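Local coordinates for protein mannan endo-1,4-beta-mannosidase (Bacillus subtilis, PDB 3CBW) that hydrolyses internal beta-1,4-mannosidic linkages in mannan, galactomannan and glucomannan, so helping Bacillus subtilis to degrade glucomannan, at residues Gly47-Asp52 and Leu305-Glu310; Ala59-Ser64 and Ala313-Gly318; Val276-Ala281 and Phe285-Phe290; Asp157-Leu162 and Val169-Leu174. The protein carries 3 engineered substitutions. All coordinates share one frame; numbering follows the deposited sequence.

All four contacts belong to one (beta/alpha)8 barrel, the fold of glycosyl hydrolase family 26. Contact 1 joins the ends of parallel strands 41-49 and 301-306, where the barrel closes. Strand 271-278 pairs with 301-306 and connects contact 1 to contact 3, their centres about 16 Å apart. Contact 2 lies about 13 Å from the centres of both, on the same flank. Contact 4, on strand 169-172, is about 28 Å from contact 3, across the molecule's centre. Segments of contacts 1 and 2 alternate along the chain; contact 4, then contact 3, are nested inside both. Contact 1 lies at the probable substrate site, whereas contacts 2 to 4 pack helices and loops round the barrel.

Contact 1: residues Gly47-Asp52 and Leu305-Glu310; sequences GGYSHD and LAWNDE
Tyr49 and Trp307 set their side chains at roughly a right angle, and the phenol oxygen meets the indole at its edge, near the ring plane, with Tyr49 OH 4.1 Å from Trp307 CZ2. A water completes the link. It lies in the plane of the tyrosine ring, 2.7 Å from Tyr49 OH, and accepts from Trp307 NE1 at 2.9 Å, so the two residues are joined by their polar groups, through the water, as well as by the edge contact. Tyr49 CG stands anti to its own carbonyl carbon (chi1 -67°), and from there the long ring carries its hydroxyl across to the indole. Strands 41-49 and 301-306 are parallel neighbours that close the (beta/alpha)8 barrel, and both segments run off their ends into the catalytic face. Trp307 and Asn308 probably bind substrate, as in related enzymes; Tyr49 packs edge-to-face on His114, another likely substrate ligand, and Trp307 lies beside the probable nucleophile Glu275. Asn308 directs its CB toward the 47-52 segment, and its ND2 comes 4.0 Å from Gly48 CA, so the amide lies beside the glycine backbone. Gly48 has a phi of 126°, where a side chain would press on the preceding carbonyl oxygen.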
loop_
_atom_site.group_PDB
_atom_site.type_symbol
_atom_site.label_atom_id
_atom_site.label_comp_id
_atom_site.label_asym_id
_atom_site.label_seq_id
_atom_site.Cartn_x
_atom_site.Cartn_y
_atom_site.Cartn_z
ATOM N N GLY A 47 0.329 -10.921 1.491
ATOM C CA GLY A 47 0.271 -12.154 2.264
ATOM C C GLY A 47 -1.122 -12.551 2.701
ATOM O O GLY A 47 -1.324 -13.695 3.113
ATOM N N GLY A 48 -2.073 -11.607 2.660
ATOM C CA GLY A 48 -3.461 -11.890 3.004
ATOM C C GLY A 48 -4.030 -10.979 4.078
ATOM O O GLY A 48 -3.379 -10.031 4.535
ATOM N N TYR A 49 -5.260 -11.293 4.476
ATOM C CA TYR A 49 -6.008 -10.548 5.488
ATOM C C TYR A 49 -5.791 -11.166 6.855
ATOM O O TYR A 49 -5.914 -12.393 7.025
ATOM C CB TYR A 49 -7.515 -10.564 5.151
ATOM C CG TYR A 49 -7.823 -9.796 3.894
ATOM C CD1 TYR A 49 -8.103 -8.429 3.955
ATOM C CD2 TYR A 49 -7.800 -10.420 2.644
ATOM C CE1 TYR A 49 -8.353 -7.695 2.798
ATOM C CE2 TYR A 49 -8.046 -9.689 1.483
ATOM C CZ TYR A 49 -8.316 -8.333 1.580
ATOM O OH TYR A 49 -8.559 -7.616 0.441
ATOM N N SER A 50 -5.485 -10.326 7.836
ATOM C CA SER A 50 -5.119 -10.823 9.167
ATOM C C SER A 50 -6.197 -11.752 9.755
ATOM O O SER A 50 -7.396 -11.480 9.641
ATOM C CB SER A 50 -4.853 -9.644 10.096
ATOM O OG SER A 50 -4.206 -10.074 11.282
ATOM N N HIS A 51 -5.732 -12.840 10.379
ATOM C CA HIS A 51 -6.570 -13.947 10.879
ATOM C C HIS A 51 -7.746 -14.278 9.964
ATOM O O HIS A 51 -8.911 -14.232 10.358
ATOM C CB HIS A 51 -7.054 -13.719 12.303
ATOM C CG HIS A 51 -7.553 -14.975 12.949
ATOM N ND1 HIS A 51 -8.894 -15.230 13.148
ATOM C CD2 HIS A 51 -6.890 -16.074 13.376
ATOM C CE1 HIS A 51 -9.031 -16.421 13.704
ATOM N NE2 HIS A 51 -7.832 -16.960 13.843
ATOM N N ASP A 52 -7.416 -14.615 8.732
ATOM C CA ASP A 52 -8.422 -14.932 7.733
ATOM C C ASP A 52 -7.687 -15.663 6.629
ATOM O O ASP A 52 -7.870 -16.875 6.446
ATOM C CB ASP A 52 -9.126 -13.658 7.223
ATOM C CG ASP A 52 -10.027 -13.922 6.033
ATOM O OD1 ASP A 52 -10.513 -15.062 5.862
ATOM O OD2 ASP A 52 -10.237 -12.982 5.245
ATOM N N LEU A 305 3.986 -4.606 -5.716
ATOM C CA LEU A 305 3.375 -5.527 -4.761
ATOM C C LEU A 305 2.329 -6.333 -5.502
ATOM O O LEU A 305 1.243 -5.832 -5.800
ATOM C CB LEU A 305 2.738 -4.782 -3.573
ATOM C CG LEU A 305 2.151 -5.683 -2.478
ATOM C CD1 LEU A 305 3.115 -5.812 -1.338
ATOM C CD2 LEU A 305 0.792 -5.186 -1.963
ATOM N N ALA A 306 2.690 -7.551 -5.866
ATOM C CA ALA A 306 1.761 -8.421 -6.560
ATOM C C ALA A 306 0.782 -9.000 -5.565
ATOM O O ALA A 306 1.145 -9.296 -4.422
ATOM C CB ALA A 306 2.506 -9.520 -7.296
ATOM N N TRP A 307 -0.466 -9.158 -5.981
ATOM C CA TRP A 307 -1.452 -9.735 -5.074
ATOM C C TRP A 307 -1.240 -11.251 -4.927
ATOM O O TRP A 307 -0.348 -11.828 -5.549
ATOM C CB TRP A 307 -2.869 -9.381 -5.525
ATOM C CG TRP A 307 -3.821 -9.067 -4.399
ATOM C CD1 TRP A 307 -4.958 -9.762 -4.053
ATOM C CD2 TRP A 307 -3.725 -7.970 -3.472
ATOM N NE1 TRP A 307 -5.563 -9.162 -2.972
ATOM C CE2 TRP A 307 -4.841 -8.056 -2.605
ATOM C CE3 TRP A 307 -2.805 -6.925 -3.292
ATOM C CZ2 TRP A 307 -5.065 -7.136 -1.575
ATOM C CZ3 TRP A 307 -3.028 -6.017 -2.247
ATOM C CH2 TRP A 307 -4.156 -6.129 -1.414
ATOM N N ASN A 308 -2.015 -11.879 -4.053
ATOM C CA ASN A 308 -1.870 -13.315 -3.791
ATOM C C ASN A 308 -2.855 -14.130 -4.631
ATOM O O ASN A 308 -3.362 -13.632 -5.643
ATOM C CB ASN A 308 -2.002 -13.612 -2.287
ATOM C CG ASN A 308 -3.373 -13.266 -1.727
ATOM O OD1 ASN A 308 -4.189 -12.603 -2.369
ATOM N ND2 ASN A 308 -3.634 -13.720 -0.509
ATOM N N ASP A 309 -3.115 -15.371 -4.216
ATOM C CA ASP A 309 -4.068 -16.255 -4.896
ATOM C C ASP A 309 -3.804 -16.313 -6.407
ATOM O O ASP A 309 -2.656 -16.489 -6.806
ATOM C CB ASP A 309 -5.507 -15.859 -4.543
ATOM C CG ASP A 309 -5.786 -15.939 -3.041
ATOM O OD1 ASP A 309 -5.044 -16.639 -2.314
ATOM O OD2 ASP A 309 -6.758 -15.304 -2.592
ATOM N N GLU A 310 -4.834 -16.162 -7.239
ATOM C CA GLU A 310 -4.661 -16.314 -8.694
ATOM C C GLU A 310 -3.827 -15.202 -9.351
ATOM O O GLU A 310 -3.374 -15.352 -10.493
ATOM C CB GLU A 310 -6.013 -16.487 -9.407
ATOM C CG GLU A 310 -6.962 -15.306 -9.279
ATOM C CD GLU A 310 -7.950 -15.451 -8.124
ATOM O OE1 GLU A 310 -9.087 -14.952 -8.270
ATOM O OE2 GLU A 310 -7.604 -16.068 -7.086
HETATM O O HOH W 1 -8.269 -8.983 -1.855
#

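Contact 2: residues Ala59-Ser64 and Ala313-Gly318; sequences ADRIRS and AAVNKG
The guanidinium of Arg61 carries Val315 over one face, with CG1 of the valine 3.3 Å from Arg61 NH1 and 3.7 Å from Arg61 CZ. Ala314 CB approaches the same group obliquely, 4.2 Å from Arg61 NE. The arginine chain bends at chi3 (-39°), and it is the flat end beyond this bend that the valine methyl covers. Outside this pair of segments, NH2 forms a salt bridge with Glu58, which probably helps to fix the orientation of the group. Arginine suits this partly exposed place: its CB packs on Ala314 CB, the flat face of its guanidinium accepts a methyl, and NH2 is paired with Glu58. Ala314 comes closest to the helix backbone, its CB 3.9 Å from Arg61 O and 4.1 Å from Ile62 CG1. A small methyl allows the two chains to approach within 4.9 Å between the CA atoms of Ile62 and Ala314, and the branched isoleucine supplies the apolar surface on the buried side. Helix 57-66, which follows strand 41-49, thus receives the loop that leads from strand 301-306 to helix 319-324. Tyr323 of that last helix touches both Ile62 and Ala313, joining the three elements on this flank of the barrel.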
loop_
_atom_site.group_PDB
_atom_site.type_symbol
_atom_site.label_atom_id
_atom_site.label_comp_id
_atom_site.label_asym_id
_atom_site.label_seq_id
_atom_site.Cartn_x
_atom_site.Cartn_y
_atom_site.Cartn_z
ATOM N N ALA A 59 4.756 -15.929 0.533
ATOM C CA ALA A 59 6.211 -15.761 0.481
ATOM C C ALA A 59 6.917 -17.087 0.214
ATOM O O ALA A 59 7.844 -17.152 -0.584
ATOM C CB ALA A 59 6.726 -15.144 1.770
ATOM N N ASP A 60 6.453 -18.148 0.877
ATOM C CA ASP A 60 7.098 -19.450 0.758
ATOM C C ASP A 60 6.930 -20.061 -0.640
ATOM O O ASP A 60 7.867 -20.673 -1.159
ATOM C CB ASP A 60 6.612 -20.399 1.864
ATOM C CG ASP A 60 7.072 -19.971 3.260
ATOM O OD1 ASP A 60 8.058 -19.206 3.366
ATOM O OD2 ASP A 60 6.461 -20.407 4.259
ATOM N N ARG A 61 5.756 -19.858 -1.249
ATOM C CA ARG A 61 5.470 -20.315 -2.623
ATOM C C ARG A 61 6.334 -19.592 -3.642
ATOM O O ARG A 61 6.787 -20.191 -4.609
ATOM C CB ARG A 61 4.000 -20.090 -3.007
ATOM C CG ARG A 61 3.019 -21.146 -2.555
ATOM C CD ARG A 61 1.739 -21.120 -3.408
ATOM N NE ARG A 61 1.287 -19.771 -3.773
ATOM C CZ ARG A 61 0.197 -19.511 -4.496
ATOM N NH1 ARG A 61 -0.573 -20.500 -4.935
ATOM N NH2 ARG A 61 -0.136 -18.257 -4.775
ATOM N N ILE A 62 6.537 -18.289 -3.440
ATOM C CA ILE A 62 7.401 -17.519 -4.327
ATOM C C ILE A 62 8.843 -18.023 -4.224
ATOM O O ILE A 62 9.539 -18.183 -5.229
ATOM C CB ILE A 62 7.298 -16.004 -4.022
ATOM C CG1 ILE A 62 5.894 -15.501 -4.381
ATOM C CG2 ILE A 62 8.374 -15.232 -4.770
ATOM C CD1 ILE A 62 5.537 -14.172 -3.781
ATOM N N ARG A 63 9.272 -18.307 -2.998
ATOM C CA ARG A 63 10.603 -18.851 -2.784
ATOM C C ARG A 63 10.771 -20.254 -3.386
ATOM O O ARG A 63 11.811 -20.554 -3.963
ATOM C CB ARG A 63 10.968 -18.827 -1.302
ATOM C CG ARG A 63 12.428 -19.158 -1.042
ATOM C CD ARG A 63 12.834 -18.877 0.395
ATOM N NE ARG A 63 14.126 -19.467 0.748
ATOM C CZ ARG A 63 15.317 -18.957 0.438
ATOM N NH1 ARG A 63 15.424 -17.826 -0.256
ATOM N NH2 ARG A 63 16.420 -19.592 0.823
ATOM N N SER A 64 9.741 -21.088 -3.257
ATOM C CA SER A 64 9.776 -22.419 -3.855
ATOM C C SER A 64 9.817 -22.343 -5.378
ATOM O O SER A 64 10.478 -23.165 -6.024
ATOM C CB SER A 64 8.587 -23.250 -3.388
ATOM O OG SER A 64 8.701 -23.527 -2.008
ATOM N N ALA A 313 2.568 -13.975 -8.263
ATOM C CA ALA A 313 3.716 -14.232 -9.123
ATOM C C ALA A 313 4.003 -15.731 -9.199
ATOM O O ALA A 313 4.373 -16.235 -10.251
ATOM C CB ALA A 313 4.937 -13.495 -8.611
ATOM N N ALA A 314 3.808 -16.447 -8.088
ATOM C CA ALA A 314 4.179 -17.862 -8.029
ATOM C C ALA A 314 3.438 -18.744 -9.032
ATOM O O ALA A 314 3.991 -19.746 -9.498
ATOM C CB ALA A 314 4.010 -18.411 -6.616
ATOM N N VAL A 315 2.202 -18.372 -9.367
ATOM C CA VAL A 315 1.342 -19.220 -10.214
ATOM C C VAL A 315 1.144 -18.647 -11.615
ATOM O O VAL A 315 0.370 -19.179 -12.415
ATOM C CB VAL A 315 -0.030 -19.493 -9.549
ATOM C CG1 VAL A 315 0.164 -20.123 -8.173
ATOM C CG2 VAL A 315 -0.868 -18.217 -9.454
ATOM N N ASN A 316 1.827 -17.544 -11.909
ATOM C CA ASN A 316 1.703 -16.918 -13.210
ATOM C C ASN A 316 2.997 -17.043 -13.980
ATOM O O ASN A 316 4.064 -17.251 -13.396
ATOM C CB ASN A 316 1.289 -15.451 -13.052
ATOM C CG ASN A 316 -0.200 -15.293 -12.860
ATOM O OD1 ASN A 316 -0.970 -15.395 -13.817
ATOM N ND2 ASN A 316 -0.623 -15.057 -11.619
ATOM N N LYS A 317 2.926 -16.937 -15.303
ATOM C CA LYS A 317 4.152 -17.098 -16.070
ATOM C C LYS A 317 5.140 -15.947 -15.832
ATOM O O LYS A 317 4.753 -14.833 -15.451
ATOM C CB LYS A 317 3.882 -17.421 -17.553
ATOM C CG LYS A 317 3.635 -16.297 -18.498
ATOM C CD LYS A 317 3.444 -16.821 -19.943
ATOM C CE LYS A 317 2.111 -17.551 -20.117
ATOM N NZ LYS A 317 1.886 -18.090 -21.509
ATOM N N GLY A 318 6.419 -16.254 -15.985
ATOM C CA GLY A 318 7.474 -15.254 -15.867
ATOM C C GLY A 318 7.943 -14.949 -14.453
ATOM O O GLY A 318 8.710 -14.009 -14.255
#

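Contact 3: residues Val276-Ala281 and Phe285-Phe290; sequences VGPQTA and FDYSLF
Asp286 OD1 is gripped twice by Ser288: OG donates at 2.6 Å and the backbone N at 2.8 Å, both from the same face of the carboxylate plane. The N-H meets it on the anti side, OG from higher above the plane. Aspartate suits this N-cap position because its carboxylate accepts from an N-H of the first turn, which lacks a helical carbonyl partner. Phe285 precedes the cap, while Tyr287 and Phe290 belong to the helix; all three rings meet the strand. Pro278 lies across one face of Phe285: Pro278 CD sits 4.0 Å from the ring centroid, 6° off the normal, a CH-pi contact, and Pro278 CB is 3.6 Å from Phe285 CD1. Proline fits as a compact, rigid ring whose C-H groups can lie on the phenyl face. Strand 271-278, helix 287-297 and strand 301-306 form a beta-alpha-beta unit of the (beta/alpha)8 barrel, and this contact packs the helix start against the end of its first strand, just beyond the probable nucleophile Glu275. Deeper in, Val276 and Phe290 approach from opposite directions, Val276 CG2 lying over the centre of the phenyl ring, 4.0 Å from the centroid. Between this pair and the Pro278-Phe285 pair, Tyr287 OH reaches Gly277 CA at 3.6 Å, and its hydrogen bond goes to the carbonyl oxygen of Trp311. Phe285 CE2 rests over the centre of the Tyr287 ring, 3.3 Å above its plane. A water accepts from Phe285 N and donates to Thr280 O, bridging the turn.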
loop_
_atom_site.group_PDB
_atom_site.type_symbol
_atom_site.label_atom_id
_atom_site.label_comp_id
_atom_site.label_asym_id
_atom_site.label_seq_id
_atom_site.Cartn_x
_atom_site.Cartn_y
_atom_site.Cartn_z
ATOM N N VAL A 276 -0.370 -5.012 -8.039
ATOM C CA VAL A 276 -0.320 -5.466 -9.428
ATOM C C VAL A 276 -0.910 -6.858 -9.530
ATOM O O VAL A 276 -0.779 -7.675 -8.621
ATOM C CB VAL A 276 1.128 -5.427 -10.041
ATOM C CG1 VAL A 276 2.098 -6.221 -9.251
ATOM C CG2 VAL A 276 1.150 -5.940 -11.480
ATOM N N GLY A 277 -1.571 -7.118 -10.644
ATOM C CA GLY A 277 -1.904 -8.478 -11.005
ATOM C C GLY A 277 -2.648 -8.531 -12.312
ATOM O O GLY A 277 -3.009 -7.499 -12.888
ATOM N N PRO A 278 -2.885 -9.753 -12.801
ATOM C CA PRO A 278 -3.686 -9.943 -13.995
ATOM C C PRO A 278 -5.116 -9.451 -13.823
ATOM O O PRO A 278 -5.731 -9.646 -12.768
ATOM C CB PRO A 278 -3.659 -11.463 -14.210
ATOM C CG PRO A 278 -3.172 -12.049 -12.958
ATOM C CD PRO A 278 -2.359 -11.016 -12.258
ATOM N N GLN A 279 -5.639 -8.803 -14.857
ATOM C CA GLN A 279 -7.036 -8.373 -14.838
ATOM C C GLN A 279 -7.968 -9.586 -14.865
ATOM O O GLN A 279 -8.979 -9.614 -14.160
ATOM C CB GLN A 279 -7.333 -7.425 -16.000
ATOM C CG GLN A 279 -8.718 -6.794 -15.964
ATOM C CD GLN A 279 -8.873 -5.702 -17.000
ATOM O OE1 GLN A 279 -8.783 -5.954 -18.207
ATOM N NE2 GLN A 279 -9.098 -4.477 -16.538
ATOM N N THR A 280 -7.607 -10.585 -15.667
ATOM C CA THR A 280 -8.365 -11.834 -15.741
ATOM C C THR A 280 -7.428 -13.043 -15.713
ATOM O O THR A 280 -6.292 -12.975 -16.191
ATOM C CB THR A 280 -9.242 -11.903 -17.017
ATOM O OG1 THR A 280 -8.410 -11.834 -18.181
ATOM C CG2 THR A 280 -10.257 -10.765 -17.058
ATOM N N ALA A 281 -7.912 -14.148 -15.152
ATOM C CA ALA A 281 -7.175 -15.409 -15.170
ATOM C C ALA A 281 -7.364 -16.081 -16.529
ATOM O O ALA A 281 -8.377 -16.744 -16.771
ATOM C CB ALA A 281 -7.645 -16.313 -14.040
ATOM N N PHE A 285 -1.223 -13.790 -18.861
ATOM C CA PHE A 285 -0.452 -12.816 -18.083
ATOM C C PHE A 285 0.984 -13.274 -17.896
ATOM O O PHE A 285 1.228 -14.434 -17.596
ATOM C CB PHE A 285 -1.092 -12.552 -16.719
ATOM C CG PHE A 285 -0.521 -11.355 -16.010
ATOM C CD1 PHE A 285 -1.029 -10.078 -16.255
ATOM C CD2 PHE A 285 0.516 -11.501 -15.101
ATOM C CE1 PHE A 285 -0.516 -8.967 -15.595
ATOM C CE2 PHE A 285 1.051 -10.395 -14.450
ATOM C CZ PHE A 285 0.528 -9.121 -14.691
ATOM N N ASP A 286 1.933 -12.358 -18.065
ATOM C CA ASP A 286 3.344 -12.696 -17.969
ATOM C C ASP A 286 4.101 -11.639 -17.167
ATOM O O ASP A 286 4.291 -10.504 -17.633
ATOM C CB ASP A 286 3.939 -12.845 -19.379
ATOM C CG ASP A 286 5.327 -13.473 -19.384
ATOM O OD1 ASP A 286 6.069 -13.358 -18.380
ATOM O OD2 ASP A 286 5.693 -14.080 -20.420
ATOM N N TYR A 287 4.552 -12.016 -15.972
ATOM C CA TYR A 287 5.266 -11.081 -15.107
ATOM C C TYR A 287 6.611 -10.642 -15.689
ATOM O O TYR A 287 7.127 -9.593 -15.314
ATOM C CB TYR A 287 5.427 -11.632 -13.682
ATOM C CG TYR A 287 4.242 -11.333 -12.776
ATOM C CD1 TYR A 287 4.053 -10.048 -12.257
ATOM C CD2 TYR A 287 3.311 -12.322 -12.437
ATOM C CE1 TYR A 287 2.974 -9.749 -11.422
ATOM C CE2 TYR A 287 2.224 -12.031 -11.593
ATOM C CZ TYR A 287 2.065 -10.740 -11.104
ATOM O OH TYR A 287 1.000 -10.426 -10.288
ATOM N N SER A 288 7.177 -11.427 -16.611
ATOM C CA SER A 288 8.426 -11.014 -17.265
ATOM C C SER A 288 8.218 -9.776 -18.134
ATOM O O SER A 288 9.116 -8.941 -18.256
ATOM C CB SER A 288 9.060 -12.154 -18.078
ATOM O OG SER A 288 8.330 -12.431 -19.255
ATOM N N LEU A 289 7.022 -9.651 -18.705
ATOM C CA LEU A 289 6.670 -8.472 -19.486
ATOM C C LEU A 289 6.458 -7.251 -18.603
ATOM O O LEU A 289 6.710 -6.127 -19.020
ATOM C CB LEU A 289 5.438 -8.736 -20.359
ATOM C CG LEU A 289 5.646 -9.824 -21.424
ATOM C CD1 LEU A 289 4.321 -10.205 -22.057
ATOM C CD2 LEU A 289 6.675 -9.380 -22.480
ATOM N N PHE A 290 5.978 -7.478 -17.385
ATOM C CA PHE A 290 5.784 -6.377 -16.428
ATOM C C PHE A 290 7.119 -5.745 -16.019
ATOM O O PHE A 290 7.262 -4.520 -16.031
ATOM C CB PHE A 290 5.007 -6.884 -15.210
ATOM C CG PHE A 290 4.885 -5.879 -14.096
ATOM C CD1 PHE A 290 4.219 -4.666 -14.293
ATOM C CD2 PHE A 290 5.397 -6.164 -12.832
ATOM C CE1 PHE A 290 4.090 -3.741 -13.250
ATOM C CE2 PHE A 290 5.275 -5.249 -11.794
ATOM C CZ PHE A 290 4.616 -4.042 -12.003
HETATM O O HOH W 2 -3.724 -14.429 -17.468
#

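Contact 4: residues Asp157-Leu162 and Val169-Leu174; sequences DGLQEL and VLFRPL
Leu159 has the most surface buried here, followed by Val169 and Phe171. Leu159 lays its CD1 methyl over one face of the Phe171 ring, 3.9 Å from Phe171 CE1, the two side chains crossing at about a right angle. The CB of Phe171 points toward the helix, and with CG anti to N (chi1 -176°) the ring leans along the strand to meet Leu159 CD1. One turn on, Leu162 CD1 meets Val169 CG2 at 3.7 Å, again nearly at right angles. The alternation of a strand explains the spacing: Val169 and Phe171 face the helix, whereas Arg172 points into the barrel, where it makes salt bridges with Asp249 and the probable nucleophile Glu275. On the helix, Leu159 and Leu162 lie three residues apart on one side. Helix 143-163 thereby covers strand 169-172 of the (beta/alpha)8 barrel, and both leucines also touch Ile111 of the adjoining strand 108-114. Trp222 meets the phenylalanine edge-to-face from strand 220-224. Leucine and valine bring branched methyls to these two pairs, and the phenyl ring offers a broad face to one. With apolar groups alone meeting, dispersion and the exclusion of water probably hold the pairs together.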
loop_
_atom_site.group_PDB
_atom_site.type_symbol
_atom_site.label_atom_id
_atom_site.label_comp_id
_atom_site.label_asym_id
_atom_site.label_seq_id
_atom_site.Cartn_x
_atom_site.Cartn_y
_atom_site.Cartn_z
ATOM N N ASP A 157 -3.491 0.739 17.706
ATOM C CA ASP A 157 -2.973 -0.187 18.723
ATOM C C ASP A 157 -2.095 -1.242 18.050
ATOM O O ASP A 157 -1.033 -1.601 18.556
ATOM C CB ASP A 157 -4.108 -0.885 19.477
ATOM C CG ASP A 157 -4.899 0.046 20.395
ATOM O OD1 ASP A 157 -4.502 1.204 20.638
ATOM O OD2 ASP A 157 -5.951 -0.422 20.895
ATOM N N GLY A 158 -2.537 -1.741 16.897
ATOM C CA GLY A 158 -1.743 -2.711 16.148
ATOM C C GLY A 158 -0.453 -2.098 15.636
ATOM O O GLY A 158 0.615 -2.685 15.768
ATOM N N LEU A 159 -0.542 -0.910 15.060
ATOM C CA LEU A 159 0.656 -0.259 14.518
ATOM C C LEU A 159 1.699 0.031 15.602
ATOM O O LEU A 159 2.914 -0.080 15.367
ATOM C CB LEU A 159 0.305 1.001 13.725
ATOM C CG LEU A 159 -0.549 0.749 12.476
ATOM C CD1 LEU A 159 -0.996 2.058 11.871
ATOM C CD2 LEU A 159 0.187 -0.077 11.451
ATOM N N GLN A 160 1.232 0.351 16.806
ATOM C CA GLN A 160 2.133 0.625 17.917
ATOM C C GLN A 160 3.037 -0.565 18.221
ATOM O O GLN A 160 4.190 -0.384 18.586
ATOM C CB GLN A 160 1.306 0.975 19.155
ATOM C CG GLN A 160 2.118 1.292 20.386
ATOM C CD GLN A 160 2.860 2.586 20.257
ATOM O OE1 GLN A 160 2.293 3.601 19.846
ATOM N NE2 GLN A 160 4.141 2.571 20.619
ATOM N N GLU A 161 2.506 -1.779 18.063
ATOM C CA GLU A 161 3.297 -2.974 18.331
ATOM C C GLU A 161 4.548 -3.012 17.438
ATOM O O GLU A 161 5.646 -3.341 17.884
ATOM C CB GLU A 161 2.457 -4.234 18.146
ATOM C CG GLU A 161 3.211 -5.482 18.544
ATOM C CD GLU A 161 2.422 -6.758 18.369
ATOM O OE1 GLU A 161 1.276 -6.727 17.846
ATOM O OE2 GLU A 161 2.982 -7.803 18.759
ATOM N N LEU A 162 4.386 -2.637 16.173
ATOM C CA LEU A 162 5.509 -2.597 15.237
ATOM C C LEU A 162 6.460 -1.450 15.577
ATOM O O LEU A 162 7.680 -1.618 15.524
ATOM C CB LEU A 162 4.998 -2.476 13.793
ATOM C CG LEU A 162 3.937 -3.519 13.397
ATOM C CD1 LEU A 162 3.264 -3.145 12.092
ATOM C CD2 LEU A 162 4.497 -4.909 13.330
ATOM N N VAL A 169 6.990 0.816 8.376
ATOM C CA VAL A 169 5.831 0.215 7.718
ATOM C C VAL A 169 5.392 1.083 6.552
ATOM O O VAL A 169 5.190 2.291 6.717
ATOM C CB VAL A 169 4.632 0.111 8.703
ATOM C CG1 VAL A 169 3.343 -0.356 8.006
ATOM C CG2 VAL A 169 4.972 -0.798 9.864
ATOM N N LEU A 170 5.227 0.458 5.389
ATOM C CA LEU A 170 4.593 1.109 4.253
ATOM C C LEU A 170 3.090 1.068 4.525
ATOM O O LEU A 170 2.470 0.006 4.465
ATOM C CB LEU A 170 4.936 0.348 2.979
ATOM C CG LEU A 170 6.407 0.363 2.559
ATOM C CD1 LEU A 170 6.703 -0.672 1.474
ATOM C CD2 LEU A 170 6.834 1.756 2.104
ATOM N N PHE A 171 2.518 2.225 4.852
ATOM C CA PHE A 171 1.117 2.307 5.296
ATOM C C PHE A 171 0.302 2.920 4.176
ATOM O O PHE A 171 0.554 4.061 3.762
ATOM C CB PHE A 171 1.022 3.141 6.571
ATOM C CG PHE A 171 -0.355 3.202 7.161
ATOM C CD1 PHE A 171 -0.991 2.046 7.588
ATOM C CD2 PHE A 171 -0.995 4.424 7.339
ATOM C CE1 PHE A 171 -2.257 2.089 8.147
ATOM C CE2 PHE A 171 -2.262 4.484 7.918
ATOM C CZ PHE A 171 -2.902 3.314 8.321
ATOM N N ARG A 172 -0.637 2.139 3.653
ATOM C CA ARG A 172 -1.338 2.508 2.432
ATOM C C ARG A 172 -2.848 2.505 2.681
ATOM O O ARG A 172 -3.527 1.559 2.314
ATOM C CB ARG A 172 -0.947 1.524 1.321
ATOM C CG ARG A 172 -1.541 1.833 -0.049
ATOM C CD ARG A 172 -0.990 0.871 -1.091
ATOM N NE ARG A 172 -1.404 -0.519 -0.897
ATOM C CZ ARG A 172 -2.395 -1.124 -1.536
ATOM N NH1 ARG A 172 -3.120 -0.480 -2.437
ATOM N NH2 ARG A 172 -2.665 -2.384 -1.274
ATOM N N PRO A 173 -3.374 3.580 3.293
ATOM C CA PRO A 173 -4.798 3.666 3.615
ATOM C C PRO A 173 -5.615 4.244 2.458
ATOM O O PRO A 173 -5.089 5.003 1.635
ATOM C CB PRO A 173 -4.813 4.655 4.770
ATOM C CG PRO A 173 -3.714 5.634 4.415
ATOM C CD PRO A 173 -2.636 4.777 3.758
ATOM N N LEU A 174 -6.903 3.905 2.408
ATOM C CA LEU A 174 -7.855 4.602 1.529
ATOM C C LEU A 174 -7.432 4.546 0.067
ATOM O O LEU A 174 -7.481 5.541 -0.661
ATOM C CB LEU A 174 -8.043 6.051 1.978
ATOM C CG LEU A 174 -8.477 6.291 3.421
ATOM C CD1 LEU A 174 -8.475 7.780 3.687
ATOM C CD2 LEU A 174 -9.844 5.695 3.711
#